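PDB 4N83: ribonucleoside-diphosphate reductase subunit beta from Streptococcus sanguinis, which houses a dimanganese site and, as the small subunit of ribonucleotide reductase, probably helps convert ribonucleotides into the deoxyribonucleotides needed for DNA synthesis. Local coordinates for residues D276-P279 against I280-N283; P168-Y171 against L172-K176; E51-L54 against V55-F59; L239-V243 against G244-E248. All coordinates share one frame; numbering follows the deposited sequence.

Interaction 1: D276-P279 against I280-N283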
ATOM      1  N   ASP A 276      20.691  -7.243  30.186  1.00115.88           N
ATOM      2  CA  ASP A 276      20.257  -6.134  31.040  1.00117.68           C
ATOM      3  C   ASP A 276      18.734  -5.984  31.034  1.00117.19           C
ATOM      4  O   ASP A 276      18.134  -5.636  32.052  1.00118.32           O
ATOM      5  CB  ASP A 276      20.911  -4.822  30.591  1.00118.34           C
ATOM      6  CG  ASP A 276      22.429  -4.869  30.665  1.00119.14           C
ATOM      7  OD1 ASP A 276      23.031  -5.747  30.010  1.00118.42           O
ATOM      8  OD2 ASP A 276      23.019  -4.025  31.371  1.00120.81           O
ATOM      9  N   VAL A 277      18.121  -6.252  29.883  1.00115.85           N
ATOM     10  CA  VAL A 277      16.669  -6.177  29.721  1.00115.38           C
ATOM     11  C   VAL A 277      15.984  -7.293  30.508  1.00115.48           C
ATOM     12  O   VAL A 277      16.572  -8.353  30.727  1.00114.55           O
ATOM     13  CB  VAL A 277      16.278  -6.281  28.227  1.00113.81           C
ATOM     14  CG1 VAL A 277      14.768  -6.384  28.045  1.00113.40           C
ATOM     15  CG2 VAL A 277      16.828  -5.093  27.451  1.00113.85           C
ATOM     16  N   ASN A 278      14.747  -7.043  30.937  1.00116.59           N
ATOM     17  CA  ASN A 278      13.928  -8.053  31.610  1.00118.07           C
ATOM     18  C   ASN A 278      13.977  -9.389  30.864  1.00117.56           C
ATOM     19  O   ASN A 278      13.819  -9.420  29.642  1.00115.43           O
ATOM     20  CB  ASN A 278      12.477  -7.563  31.729  1.00118.23           C
ATOM     21  CG  ASN A 278      11.581  -8.543  32.470  1.00118.72           C
ATOM     22  OD1 ASN A 278      11.281  -9.628  31.972  1.00117.32           O
ATOM     23  ND2 ASN A 278      11.137  -8.158  33.661  1.00119.74           N
ATOM     24  N   PRO A 279      14.200 -10.498  31.595  1.00119.79           N
ATOM     25  CA  PRO A 279      14.363 -11.799  30.941  1.00120.04           C
ATOM     26  C   PRO A 279      13.083 -12.346  30.304  1.00120.29           C
ATOM     27  O   PRO A 279      13.153 -12.993  29.258  1.00118.71           O
ATOM     28  CB  PRO A 279      14.828 -12.711  32.081  1.00121.20           C
ATOM     29  CG  PRO A 279      14.281 -12.083  33.314  1.00122.49           C
ATOM     30  CD  PRO A 279      14.308 -10.605  33.063  1.00121.84           C
ATOM     31  N   ILE A 280      11.932 -12.086  30.926  1.00121.84           N
ATOM     32  CA  ILE A 280      10.656 -12.608  30.428  1.00121.73           C
ATOM     33  C   ILE A 280      10.154 -11.804  29.220  1.00119.83           C
ATOM     34  O   ILE A 280       9.347 -12.300  28.433  1.00117.55           O
ATOM     35  CB  ILE A 280       9.583 -12.675  31.553  1.00123.38           C
ATOM     36  CG1 ILE A 280       8.803 -13.994  31.471  1.00123.75           C
ATOM     37  CG2 ILE A 280       8.639 -11.477  31.521  1.00122.96           C
ATOM     38  CD1 ILE A 280       9.541 -15.184  32.048  1.00124.29           C
ATOM     39  N   VAL A 281      10.630 -10.567  29.084  1.00120.35           N
ATOM     40  CA  VAL A 281      10.362  -9.754  27.896  1.00120.00           C
ATOM     41  C   VAL A 281      11.257 -10.212  26.745  1.00117.91           C
ATOM     42  O   VAL A 281      10.836 -10.211  25.586  1.00116.53           O
ATOM     43  CB  VAL A 281      10.581  -8.250  28.168  1.00121.29           C
ATOM     44  CG1 VAL A 281      10.396  -7.431  26.894  1.00120.02           C
ATOM     45  CG2 VAL A 281       9.627  -7.771  29.254  1.00123.01           C
ATOM     46  N   MET A 282      12.487 -10.605  27.072  1.00117.27           N
ATOM     47  CA  MET A 282      13.406 -11.180  26.086  1.00115.61           C
ATOM     48  C   MET A 282      12.978 -12.603  25.710  1.00113.75           C
ATOM     49  O   MET A 282      13.314 -13.093  24.630  1.00111.82           O
ATOM     50  CB  MET A 282      14.844 -11.178  26.621  1.00116.16           C
ATOM     51  CG  MET A 282      15.916 -11.186  25.538  1.00115.02           C
ATOM     52  SD  MET A 282      15.810  -9.799  24.385  1.00113.55           S
ATOM     53  CE  MET A 282      15.948  -8.398  25.491  1.00114.18           C
ATOM     54  N   ASN A 283      12.250 -13.258  26.613  1.00113.63           N
ATOM     55  CA  ASN A 283      11.563 -14.514  26.308  1.00112.30           C
ATOM     56  C   ASN A 283      10.421 -14.279  25.314  1.00111.35           C
ATOM     57  O   ASN A 283      10.125 -15.140  24.484  1.00110.88           O
ATOM     58  CB  ASN A 283      11.027 -15.151  27.599  1.00112.47           C
ATOM     59  CG  ASN A 283      10.287 -16.454  27.354  1.00111.53           C
ATOM     60  OD1 ASN A 283       9.140 -16.613  27.772  1.00111.77           O
ATOM     61  ND2 ASN A 283      10.937 -17.392  26.677  1.00110.74           N
TER
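Asn278 turns its carboxamide forward over the start of the helix that follows, bringing OD1 up to the backbone N-H groups of Ile280 and Val281. Its CG is anti to the backbone N (chi1 -178°), which carries the amide alongside the onward chain. OD1 accepts from Val281 N at 3.1 Å, the donor tilted 26° from the carbonyl plane, and from Ile280 N at 2.7 Å in a bent, weak bond. Aliphatic branches lie beside the amide: Ile280 CG2 flanks it, and Val281 CG2 rests 3.8 Å from Asn278 CB, the latter two side chains crossing at about a right angle. The other end of the amide, ND2, is bonded to Glu248 of helix 246-263, and engagement at both ends fixes the rotation of the group.

Val277 and Met282 also cross nearly perpendicularly. The methionine chain bends at chi2 and chi3, both 58°, and its terminal CE comes to 3.5 Å from Val277 CG1; both residues also touch Tyr255 of helix 246-263. Val281, in contrast, packs on Phe166, Leu169 and Tyr170 of helix 162-173. Beneath the side chains the helical bonds begin, with Met282 N donating to Asn278 O at 3.1 Å and Asn283 N to Pro279 O at 2.8 Å. Pro279, which has no N-H to offer, occupies the first helical position, where none is needed. The whole is an asparagine N-cap followed by proline, joined to a hydrophobic staple between Val277 and Met282, at the start of helix 279-285.

Interaction 2: P168-Y171 against L172-K176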
ATOM      1  N   PRO A 168       2.915  -5.926  26.173  1.00121.23           N
ATOM      2  CA  PRO A 168       2.411  -7.203  25.648  1.00120.27           C
ATOM      3  C   PRO A 168       3.470  -8.307  25.569  1.00119.15           C
ATOM      4  O   PRO A 168       3.134  -9.486  25.689  1.00118.42           O
ATOM      5  CB  PRO A 168       1.913  -6.837  24.245  1.00119.54           C
ATOM      6  CG  PRO A 168       2.679  -5.616  23.877  1.00119.58           C
ATOM      7  CD  PRO A 168       2.834  -4.859  25.160  1.00120.68           C
ATOM      8  N   LEU A 169       4.730  -7.925  25.361  1.00118.54           N
ATOM      9  CA  LEU A 169       5.846  -8.876  25.388  1.00118.50           C
ATOM     10  C   LEU A 169       6.082  -9.427  26.799  1.00119.11           C
ATOM     11  O   LEU A 169       6.496 -10.578  26.957  1.00118.51           O
ATOM     12  CB  LEU A 169       7.132  -8.221  24.867  1.00118.45           C
ATOM     13  CG  LEU A 169       7.186  -7.872  23.374  1.00117.11           C
ATOM     14  CD1 LEU A 169       8.392  -6.993  23.076  1.00116.74           C
ATOM     15  CD2 LEU A 169       7.213  -9.126  22.514  1.00116.25           C
ATOM     16  N   TYR A 170       5.827  -8.599  27.812  1.00119.42           N
ATOM     17  CA  TYR A 170       5.930  -9.019  29.212  1.00120.27           C
ATOM     18  C   TYR A 170       4.910 -10.110  29.536  1.00120.27           C
ATOM     19  O   TYR A 170       5.249 -11.118  30.157  1.00119.90           O
ATOM     20  CB  TYR A 170       5.747  -7.814  30.149  1.00121.42           C
ATOM     21  CG  TYR A 170       5.508  -8.168  31.604  1.00123.14           C
ATOM     22  CD1 TYR A 170       6.574  -8.396  32.472  1.00123.88           C
ATOM     23  CD2 TYR A 170       4.215  -8.263  32.115  1.00123.67           C
ATOM     24  CE1 TYR A 170       6.357  -8.716  33.803  1.00125.13           C
ATOM     25  CE2 TYR A 170       3.989  -8.585  33.443  1.00124.58           C
ATOM     26  CZ  TYR A 170       5.062  -8.809  34.282  1.00125.72           C
ATOM     27  OH  TYR A 170       4.838  -9.126  35.602  1.00127.59           O
ATOM     28  N   TYR A 171       3.666  -9.903  29.109  1.00120.77           N
ATOM     29  CA  TYR A 171       2.594 -10.870  29.355  1.00122.16           C
ATOM     30  C   TYR A 171       2.779 -12.161  28.557  1.00120.91           C
ATOM     31  O   TYR A 171       2.466 -13.244  29.055  1.00121.31           O
ATOM     32  CB  TYR A 171       1.224 -10.251  29.055  1.00123.44           C
ATOM     33  CG  TYR A 171       0.796  -9.212  30.069  1.00126.08           C
ATOM     34  CD1 TYR A 171       0.504  -9.574  31.382  1.00128.66           C
ATOM     35  CD2 TYR A 171       0.680  -7.868  29.720  1.00126.77           C
ATOM     36  CE1 TYR A 171       0.112  -8.629  32.318  1.00130.64           C
ATOM     37  CE2 TYR A 171       0.289  -6.917  30.649  1.00128.64           C
ATOM     38  CZ  TYR A 171       0.006  -7.302  31.946  1.00130.11           C
ATOM     39  OH  TYR A 171      -0.384  -6.363  32.875  1.00131.62           O
ATOM     40  N   LEU A 172       3.287 -12.048  27.330  1.00119.39           N
ATOM     41  CA  LEU A 172       3.587 -13.222  26.500  1.00117.62           C
ATOM     42  C   LEU A 172       4.618 -14.128  27.176  1.00117.95           C
ATOM     43  O   LEU A 172       4.549 -15.352  27.053  1.00118.19           O
ATOM     44  CB  LEU A 172       4.096 -12.796  25.117  1.00115.36           C
ATOM     45  CG  LEU A 172       4.436 -13.911  24.118  1.00113.66           C
ATOM     46  CD1 LEU A 172       3.229 -14.794  23.836  1.00113.38           C
ATOM     47  CD2 LEU A 172       4.977 -13.320  22.825  1.00112.16           C
ATOM     48  N   GLY A 173       5.568 -13.519  27.880  1.00118.05           N
ATOM     49  CA  GLY A 173       6.563 -14.259  28.649  1.00118.88           C
ATOM     50  C   GLY A 173       5.975 -15.020  29.826  1.00120.12           C
ATOM     51  O   GLY A 173       6.505 -16.058  30.226  1.00120.54           O
ATOM     52  N   ASN A 174       4.880 -14.499  30.382  1.00120.83           N
ATOM     53  CA  ASN A 174       4.151 -15.161  31.468  1.00121.84           C
ATOM     54  C   ASN A 174       3.069 -16.127  30.964  1.00121.20           C
ATOM     55  O   ASN A 174       2.323 -16.693  31.765  1.00121.61           O
ATOM     56  CB  ASN A 174       3.508 -14.115  32.395  1.00122.81           C
ATOM     57  CG  ASN A 174       4.521 -13.411  33.279  1.00123.80           C
ATOM     58  OD1 ASN A 174       4.507 -13.567  34.500  1.00125.43           O
ATOM     59  ND2 ASN A 174       5.405 -12.633  32.669  1.00123.23           N
ATOM     60  N   ASN A 175       2.993 -16.313  29.644  1.00119.95           N
ATOM     61  CA  ASN A 175       1.963 -17.141  29.003  1.00119.32           C
ATOM     62  C   ASN A 175       0.562 -16.527  29.143  1.00119.44           C
ATOM     63  O   ASN A 175      -0.436 -17.243  29.255  1.00119.51           O
ATOM     64  CB  ASN A 175       2.002 -18.578  29.551  1.00120.05           C
ATOM     65  CG  ASN A 175       1.470 -19.603  28.560  1.00119.44           C
ATOM     66  OD1 ASN A 175       1.786 -19.557  27.372  1.00118.18           O
ATOM     67  ND2 ASN A 175       0.671 -20.543  29.051  1.00120.59           N
ATOM     68  N   LYS A 176       0.508 -15.195  29.121  1.00118.95           N
ATOM     69  CA  LYS A 176      -0.735 -14.437  29.282  1.00118.75           C
ATOM     70  C   LYS A 176      -0.964 -13.571  28.043  1.00117.57           C
ATOM     71  O   LYS A 176      -0.005 -13.090  27.437  1.00116.87           O
ATOM     72  CB  LYS A 176      -0.651 -13.540  30.523  1.00119.44           C
ATOM     73  CG  LYS A 176      -0.270 -14.259  31.813  1.00120.48           C
ATOM     74  CD  LYS A 176      -1.474 -14.575  32.688  1.00121.37           C
ATOM     75  CE  LYS A 176      -1.925 -13.357  33.480  1.00122.10           C
ATOM     76  NZ  LYS A 176      -2.938 -13.703  34.516  1.00123.47           N
TER
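The backbone ends helix 162-173 in a Schellman motif: Asn175 takes a positive phi of 67°, Lys176 N donates to Tyr171 O at 2.8 Å, and Asn175 N reaches back to Leu172 O at 3.2 Å. One turn earlier Leu172 N still makes the helical bond to Pro168 O, 3.0 Å. The apolar pairing that commonly accompanies the motif is present in modest form, Lys176 CB lying 4.1 Å from Tyr171 CB while the rest of the lysine bends away. Leu172 and Pro168 both pack on helix 178-206, which follows the turn.

The rings of Tyr170 and Tyr171 meet edge to face, Tyr170 CD2 sitting 3.9 Å above the centre of the Tyr171 ring, and both tyrosines also touch Trp245. Asn174 joins this group from the helix end. With CG beside its own backbone N (chi1 -74°), its amide swings back across the last turn and over a face of the Tyr170 ring, the two planes 40° apart. There ND2 stands 4.1 Å above the ring centre of Tyr170 while donating to the carbonyl oxygen of that same tyrosine, Tyr170 O, at 2.9 Å.

Interaction 3: E51-L54 against V55-F59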
ATOM      1  N   GLU A  51      -3.480  -2.520  35.940  1.00120.88           N
ATOM      2  CA  GLU A  51      -2.915  -3.204  34.776  1.00119.35           C
ATOM      3  C   GLU A  51      -3.774  -3.049  33.520  1.00119.63           C
ATOM      4  O   GLU A  51      -3.238  -2.897  32.423  1.00119.05           O
ATOM      5  CB  GLU A  51      -2.699  -4.689  35.085  1.00118.42           C
ATOM      6  CG  GLU A  51      -1.630  -4.940  36.137  1.00118.51           C
ATOM      7  CD  GLU A  51      -1.404  -6.414  36.417  1.00117.58           C
ATOM      8  OE1 GLU A  51      -2.384  -7.187  36.405  1.00117.16           O
ATOM      9  OE2 GLU A  51      -0.242  -6.798  36.661  1.00117.34           O
ATOM     10  N   LYS A  52      -5.097  -3.097  33.680  1.00121.64           N
ATOM     11  CA  LYS A  52      -6.023  -2.931  32.548  1.00121.53           C
ATOM     12  C   LYS A  52      -5.918  -1.550  31.897  1.00121.63           C
ATOM     13  O   LYS A  52      -5.963  -1.433  30.672  1.00121.53           O
ATOM     14  CB  LYS A  52      -7.477  -3.169  32.978  1.00122.00           C
ATOM     15  CG  LYS A  52      -7.884  -4.631  33.054  1.00121.32           C
ATOM     16  CD  LYS A  52      -9.377  -4.766  33.304  1.00121.44           C
ATOM     17  CE  LYS A  52      -9.816  -6.219  33.315  1.00120.77           C
ATOM     18  NZ  LYS A  52     -11.263  -6.354  33.642  1.00121.28           N
ATOM     19  N   ASP A  53      -5.783  -0.513  32.721  1.00122.95           N
ATOM     20  CA  ASP A  53      -5.719   0.865  32.229  1.00122.95           C
ATOM     21  C   ASP A  53      -4.419   1.146  31.469  1.00121.52           C
ATOM     22  O   ASP A  53      -4.396   1.981  30.565  1.00122.53           O
ATOM     23  CB  ASP A  53      -5.879   1.858  33.388  1.00124.87           C
ATOM     24  CG  ASP A  53      -6.349   3.227  32.928  1.00125.69           C
ATOM     25  OD1 ASP A  53      -7.485   3.328  32.416  1.00125.69           O
ATOM     26  OD2 ASP A  53      -5.590   4.204  33.094  1.00127.03           O
ATOM     27  N   LEU A  54      -3.345   0.449  31.836  1.00119.84           N
ATOM     28  CA  LEU A  54      -2.053   0.605  31.166  1.00118.36           C
ATOM     29  C   LEU A  54      -2.065   0.047  29.741  1.00117.11           C
ATOM     30  O   LEU A  54      -1.395   0.584  28.859  1.00116.65           O
ATOM     31  CB  LEU A  54      -0.946  -0.076  31.976  1.00118.12           C
ATOM     32  CG  LEU A  54       0.472  -0.047  31.395  1.00117.21           C
ATOM     33  CD1 LEU A  54       0.935   1.380  31.141  1.00117.49           C
ATOM     34  CD2 LEU A  54       1.433  -0.767  32.327  1.00117.98           C
ATOM     35  N   VAL A  55      -2.821  -1.028  29.524  1.00117.17           N
ATOM     36  CA  VAL A  55      -2.862  -1.709  28.225  1.00115.73           C
ATOM     37  C   VAL A  55      -3.481  -0.832  27.131  1.00115.42           C
ATOM     38  O   VAL A  55      -2.940  -0.741  26.026  1.00115.06           O
ATOM     39  CB  VAL A  55      -3.611  -3.062  28.327  1.00115.17           C
ATOM     40  CG1 VAL A  55      -3.884  -3.652  26.951  1.00114.06           C
ATOM     41  CG2 VAL A  55      -2.804  -4.042  29.166  1.00115.05           C
ATOM     42  N   GLY A  56      -4.606  -0.193  27.440  1.00115.95           N
ATOM     43  CA  GLY A  56      -5.290   0.682  26.485  1.00116.21           C
ATOM     44  C   GLY A  56      -4.496   1.929  26.131  1.00116.88           C
ATOM     45  O   GLY A  56      -4.489   2.361  24.977  1.00116.04           O
ATOM     46  N   LYS A  57      -3.829   2.506  27.129  1.00118.35           N
ATOM     47  CA  LYS A  57      -2.982   3.684  26.930  1.00119.45           C
ATOM     48  C   LYS A  57      -1.753   3.373  26.072  1.00118.42           C
ATOM     49  O   LYS A  57      -1.252   4.243  25.356  1.00117.53           O
ATOM     50  CB  LYS A  57      -2.533   4.253  28.280  1.00121.41           C
ATOM     51  CG  LYS A  57      -3.642   4.926  29.074  1.00123.07           C
ATOM     52  CD  LYS A  57      -3.105   5.542  30.357  1.00124.95           C
ATOM     53  CE  LYS A  57      -4.120   6.472  30.999  1.00126.55           C
ATOM     54  NZ  LYS A  57      -3.601   7.072  32.258  1.00128.20           N
ATOM     55  N   VAL A  58      -1.275   2.134  26.156  1.00118.44           N
ATOM     56  CA  VAL A  58      -0.113   1.687  25.390  1.00117.92           C
ATOM     57  C   VAL A  58      -0.461   1.521  23.913  1.00116.41           C
ATOM     58  O   VAL A  58       0.159   2.149  23.057  1.00116.08           O
ATOM     59  CB  VAL A  58       0.460   0.369  25.965  1.00118.16           C
ATOM     60  CG1 VAL A  58       1.288  -0.386  24.933  1.00117.22           C
ATOM     61  CG2 VAL A  58       1.295   0.660  27.205  1.00119.49           C
ATOM     62  N   PHE A  59      -1.449   0.676  23.622  1.00115.66           N
ATOM     63  CA  PHE A  59      -1.848   0.417  22.237  1.00115.00           C
ATOM     64  C   PHE A  59      -2.382   1.680  21.570  1.00115.12           C
ATOM     65  O   PHE A  59      -2.027   1.980  20.431  1.00114.49           O
ATOM     66  CB  PHE A  59      -2.903  -0.695  22.155  1.00115.03           C
ATOM     67  CG  PHE A  59      -2.407  -2.052  22.588  1.00115.08           C
ATOM     68  CD1 PHE A  59      -1.163  -2.529  22.179  1.00114.52           C
ATOM     69  CD2 PHE A  59      -3.200  -2.869  23.383  1.00115.69           C
ATOM     70  CE1 PHE A  59      -0.718  -3.779  22.575  1.00114.18           C
ATOM     71  CE2 PHE A  59      -2.759  -4.122  23.777  1.00115.49           C
ATOM     72  CZ  PHE A  59      -1.516  -4.577  23.374  1.00114.91           C
TER
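The carboxylate of Asp53 is the flat group that touches across this contact, and its OD2 meets the end of Lys57, one helical turn further on. The Phe59 ring takes no part and packs instead on Tyr104, Ile107 and Phe108 of helix 84-111. Asp53 OD2 pairs with Lys57 NZ in a salt bridge of 3.6 Å, and comes slightly closer, 3.4 Å, to Lys57 CE, so the approach is from beside the end of the chain. Lys57, extended beyond CG, sets out past the aspartate backbone, its CG 3.4 Å from Asp53 O. The ammonium group has a second partner in the ring of Trp123, a cation-pi contact, which probably helps to fix its position.

On the neighbouring flank the contact is apolar. Leu54 has CG anti to its backbone N (chi1 178°), which sends CD1 to within 4.0 Å of Val58 CG2, the two side chains crossing at a slant; Leu239 and Tyr240 of helix 211-240 pack against this flank. Val58 N bonds to Leu54 O at 3.1 Å. Earlier in the turn, Val55 N shares itself weakly between Glu51 O at 3.5 Å and Lys52 O at 3.4 Å. An ion pair four residues apart on one flank and buried leucine and valine on another mark an amphipathic helix of the ferritin-like bundle, here helix 49-78, which also carries the manganese ligand Asp66.

Interaction 4: L239-V243 against G244-E248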
ATOM      1  N   LEU A 239       3.277   6.496  32.552  1.00133.46           N
ATOM      2  CA  LEU A 239       2.506   5.251  32.503  1.00132.99           C
ATOM      3  C   LEU A 239       2.939   4.226  33.554  1.00133.64           C
ATOM      4  O   LEU A 239       2.112   3.732  34.321  1.00133.88           O
ATOM      5  CB  LEU A 239       2.628   4.614  31.116  1.00131.68           C
ATOM      6  CG  LEU A 239       1.982   5.338  29.932  1.00131.91           C
ATOM      7  CD1 LEU A 239       2.220   4.547  28.653  1.00129.77           C
ATOM      8  CD2 LEU A 239       0.494   5.555  30.164  1.00132.59           C
ATOM      9  N   TYR A 240       4.234   3.919  33.586  1.00134.49           N
ATOM     10  CA  TYR A 240       4.745   2.730  34.287  1.00134.86           C
ATOM     11  C   TYR A 240       5.117   2.909  35.770  1.00135.43           C
ATOM     12  O   TYR A 240       5.607   1.966  36.394  1.00134.74           O
ATOM     13  CB  TYR A 240       5.959   2.173  33.525  1.00134.74           C
ATOM     14  CG  TYR A 240       5.627   1.607  32.160  1.00133.92           C
ATOM     15  CD1 TYR A 240       5.738   2.388  31.011  1.00133.64           C
ATOM     16  CD2 TYR A 240       5.206   0.288  32.017  1.00133.56           C
ATOM     17  CE1 TYR A 240       5.438   1.870  29.761  1.00132.22           C
ATOM     18  CE2 TYR A 240       4.902  -0.239  30.770  1.00131.72           C
ATOM     19  CZ  TYR A 240       5.020   0.556  29.646  1.00131.10           C
ATOM     20  OH  TYR A 240       4.721   0.037  28.408  1.00129.18           O
ATOM     21  N   ASP A 241       4.888   4.093  36.338  1.00135.93           N
ATOM     22  CA  ASP A 241       5.269   4.351  37.736  1.00136.75           C
ATOM     23  C   ASP A 241       4.377   3.637  38.756  1.00136.76           C
ATOM     24  O   ASP A 241       4.865   3.188  39.794  1.00137.47           O
ATOM     25  CB  ASP A 241       5.315   5.859  38.036  1.00138.29           C
ATOM     26  CG  ASP A 241       6.710   6.450  37.876  1.00138.59           C
ATOM     27  OD1 ASP A 241       7.697   5.800  38.286  1.00138.07           O
ATOM     28  OD2 ASP A 241       6.823   7.578  37.353  1.00139.12           O
ATOM     29  N   THR A 242       3.082   3.536  38.462  1.00135.63           N
ATOM     30  CA  THR A 242       2.136   2.876  39.367  1.00136.18           C
ATOM     31  C   THR A 242       2.353   1.362  39.408  1.00135.35           C
ATOM     32  O   THR A 242       2.503   0.781  40.485  1.00136.16           O
ATOM     33  CB  THR A 242       0.676   3.168  38.973  1.00135.51           C
ATOM     34  OG1 THR A 242       0.487   2.904  37.578  1.00132.77           O
ATOM     35  CG2 THR A 242       0.324   4.619  39.269  1.00137.07           C
ATOM     36  N   VAL A 243       2.365   0.733  38.234  1.00133.52           N
ATOM     37  CA  VAL A 243       2.648  -0.706  38.129  1.00132.50           C
ATOM     38  C   VAL A 243       4.100  -1.033  38.499  1.00133.60           C
ATOM     39  O   VAL A 243       4.393  -2.139  38.959  1.00132.77           O
ATOM     40  CB  VAL A 243       2.319  -1.274  36.724  1.00129.89           C
ATOM     41  CG1 VAL A 243       0.814  -1.285  36.501  1.00129.38           C
ATOM     42  CG2 VAL A 243       3.022  -0.495  35.618  1.00128.68           C
ATOM     43  N   GLY A 244       4.999  -0.074  38.286  1.00135.20           N
ATOM     44  CA  GLY A 244       6.378  -0.167  38.763  1.00136.33           C
ATOM     45  C   GLY A 244       7.337  -0.911  37.849  1.00135.59           C
ATOM     46  O   GLY A 244       8.153  -1.702  38.325  1.00135.86           O
ATOM     47  N   TRP A 245       7.243  -0.660  36.544  1.00134.71           N
ATOM     48  CA  TRP A 245       8.205  -1.198  35.573  1.00133.18           C
ATOM     49  C   TRP A 245       8.959  -0.069  34.859  1.00132.09           C
ATOM     50  O   TRP A 245       9.492  -0.271  33.768  1.00130.84           O
ATOM     51  CB  TRP A 245       7.506  -2.076  34.523  1.00132.16           C
ATOM     52  CG  TRP A 245       6.518  -3.072  35.067  1.00133.55           C
ATOM     53  CD1 TRP A 245       6.596  -3.752  36.248  1.00134.97           C
ATOM     54  CD2 TRP A 245       5.317  -3.522  34.424  1.00133.66           C
ATOM     55  NE1 TRP A 245       5.508  -4.581  36.390  1.00135.30           N
ATOM     56  CE2 TRP A 245       4.710  -4.462  35.284  1.00134.39           C
ATOM     57  CE3 TRP A 245       4.693  -3.216  33.207  1.00132.86           C
ATOM     58  CZ2 TRP A 245       3.506  -5.100  34.967  1.00134.21           C
ATOM     59  CZ3 TRP A 245       3.496  -3.851  32.892  1.00132.31           C
ATOM     60  CH2 TRP A 245       2.917  -4.782  33.770  1.00133.11           C
ATOM     61  N   THR A 246       9.013   1.109  35.482  1.00131.99           N
ATOM     62  CA  THR A 246       9.581   2.308  34.854  1.00130.53           C
ATOM     63  C   THR A 246      11.042   2.127  34.442  1.00129.56           C
ATOM     64  O   THR A 246      11.419   2.469  33.322  1.00127.41           O
ATOM     65  CB  THR A 246       9.482   3.526  35.794  1.00132.29           C
ATOM     66  OG1 THR A 246       8.116   3.732  36.173  1.00131.85           O
ATOM     67  CG2 THR A 246      10.010   4.786  35.121  1.00132.39           C
ATOM     68  N   GLU A 247      11.854   1.597  35.351  1.00130.47           N
ATOM     69  CA  GLU A 247      13.285   1.421  35.098  1.00131.39           C
ATOM     70  C   GLU A 247      13.586   0.280  34.121  1.00130.89           C
ATOM     71  O   GLU A 247      14.645   0.269  33.493  1.00130.07           O
ATOM     72  CB  GLU A 247      14.039   1.198  36.414  1.00132.85           C
ATOM     73  CG  GLU A 247      14.000   2.390  37.363  1.00135.18           C
ATOM     74  CD  GLU A 247      14.639   3.642  36.782  1.00135.85           C
ATOM     75  OE1 GLU A 247      15.554   3.521  35.940  1.00135.22           O
ATOM     76  OE2 GLU A 247      14.225   4.753  37.173  1.00137.08           O
ATOM     77  N   GLU A 248      12.663  -0.672  33.997  1.00131.98           N
ATOM     78  CA  GLU A 248      12.809  -1.769  33.036  1.00131.85           C
ATOM     79  C   GLU A 248      12.529  -1.311  31.602  1.00132.29           C
ATOM     80  O   GLU A 248      13.185  -1.769  30.665  1.00131.95           O
ATOM     81  CB  GLU A 248      11.882  -2.932  33.395  1.00131.49           C
ATOM     82  CG  GLU A 248      12.253  -3.646  34.684  1.00132.63           C
ATOM     83  CD  GLU A 248      11.349  -4.827  34.974  1.00132.10           C
ATOM     84  OE1 GLU A 248      11.871  -5.947  35.157  1.00131.24           O
ATOM     85  OE2 GLU A 248      10.113  -4.640  35.011  1.00132.62           O
TER
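Backbone hydrogen bonds tie the turn together at Tyr240 O, which accepts from both Trp245 N and Gly244 N. The first bond, 3.1 Å from Trp245 N, lies in the carbonyl plane; the second, 2.8 Å from Gly244 N, arrives from above it. Gly244 adopts a positive phi of 85°, a conformation favoured by glycine, and this bend lets both N-H groups face the same oxygen. Between side chains, Asp241 OD1 lies 3.0 Å from Thr246 OG1, a weak and uncertain bond at best, linking the residue just after helix 211-240 to the first turn of helix 246-263.

Aromatic and apolar contacts form the other group. With CG1 anti to the carbonyl carbon (chi1 -69°), Val243 CG2 falls between its backbone N and carbonyl carbon and comes over one face of the Trp245 indole in a CH-pi contact, 4.1 Å from the centroid of the six-membered ring and 17° off its normal. Trp245 CE3 meets the edge of the Tyr240 ring, near its plane, 3.7 Å from CD2 of that tyrosine, while the tyrosine approaches the indole obliquely. The hydroxyl of Tyr240 is bonded to Thr167 of helix 162-173, which anchors the far end of the ring.

The chemistry implies a sharp helix-to-helix connection in which one carbonyl holds two N-H groups and Trp245, the N-cap residue, packs against Val243 and Tyr240.

Trp245 and its surroundings join interaction 4 to interaction 2, Tyr170 CE2 approaching Trp245 CZ2 to 3.8 Å. Interaction 3 packs against the same turn, with Leu54 CD2 3.7 Å from Val243 CG2, and meets interaction 2 where Phe59 CE1 lies 4.1 Å from Pro168 CG. Interaction 1 is tied to interaction 4 by the probable hydrogen bond between Asn278 ND2 and Glu248 OE1, and to the helix end of interaction 2 through Ile280, yet stays about 11 Å from interaction 3 at nearest atoms. Toward the metal site, the side chain of Val58 is about 7 Å from that of Tyr104, the predicted active-site residue, and about 13 Å from a manganese ion.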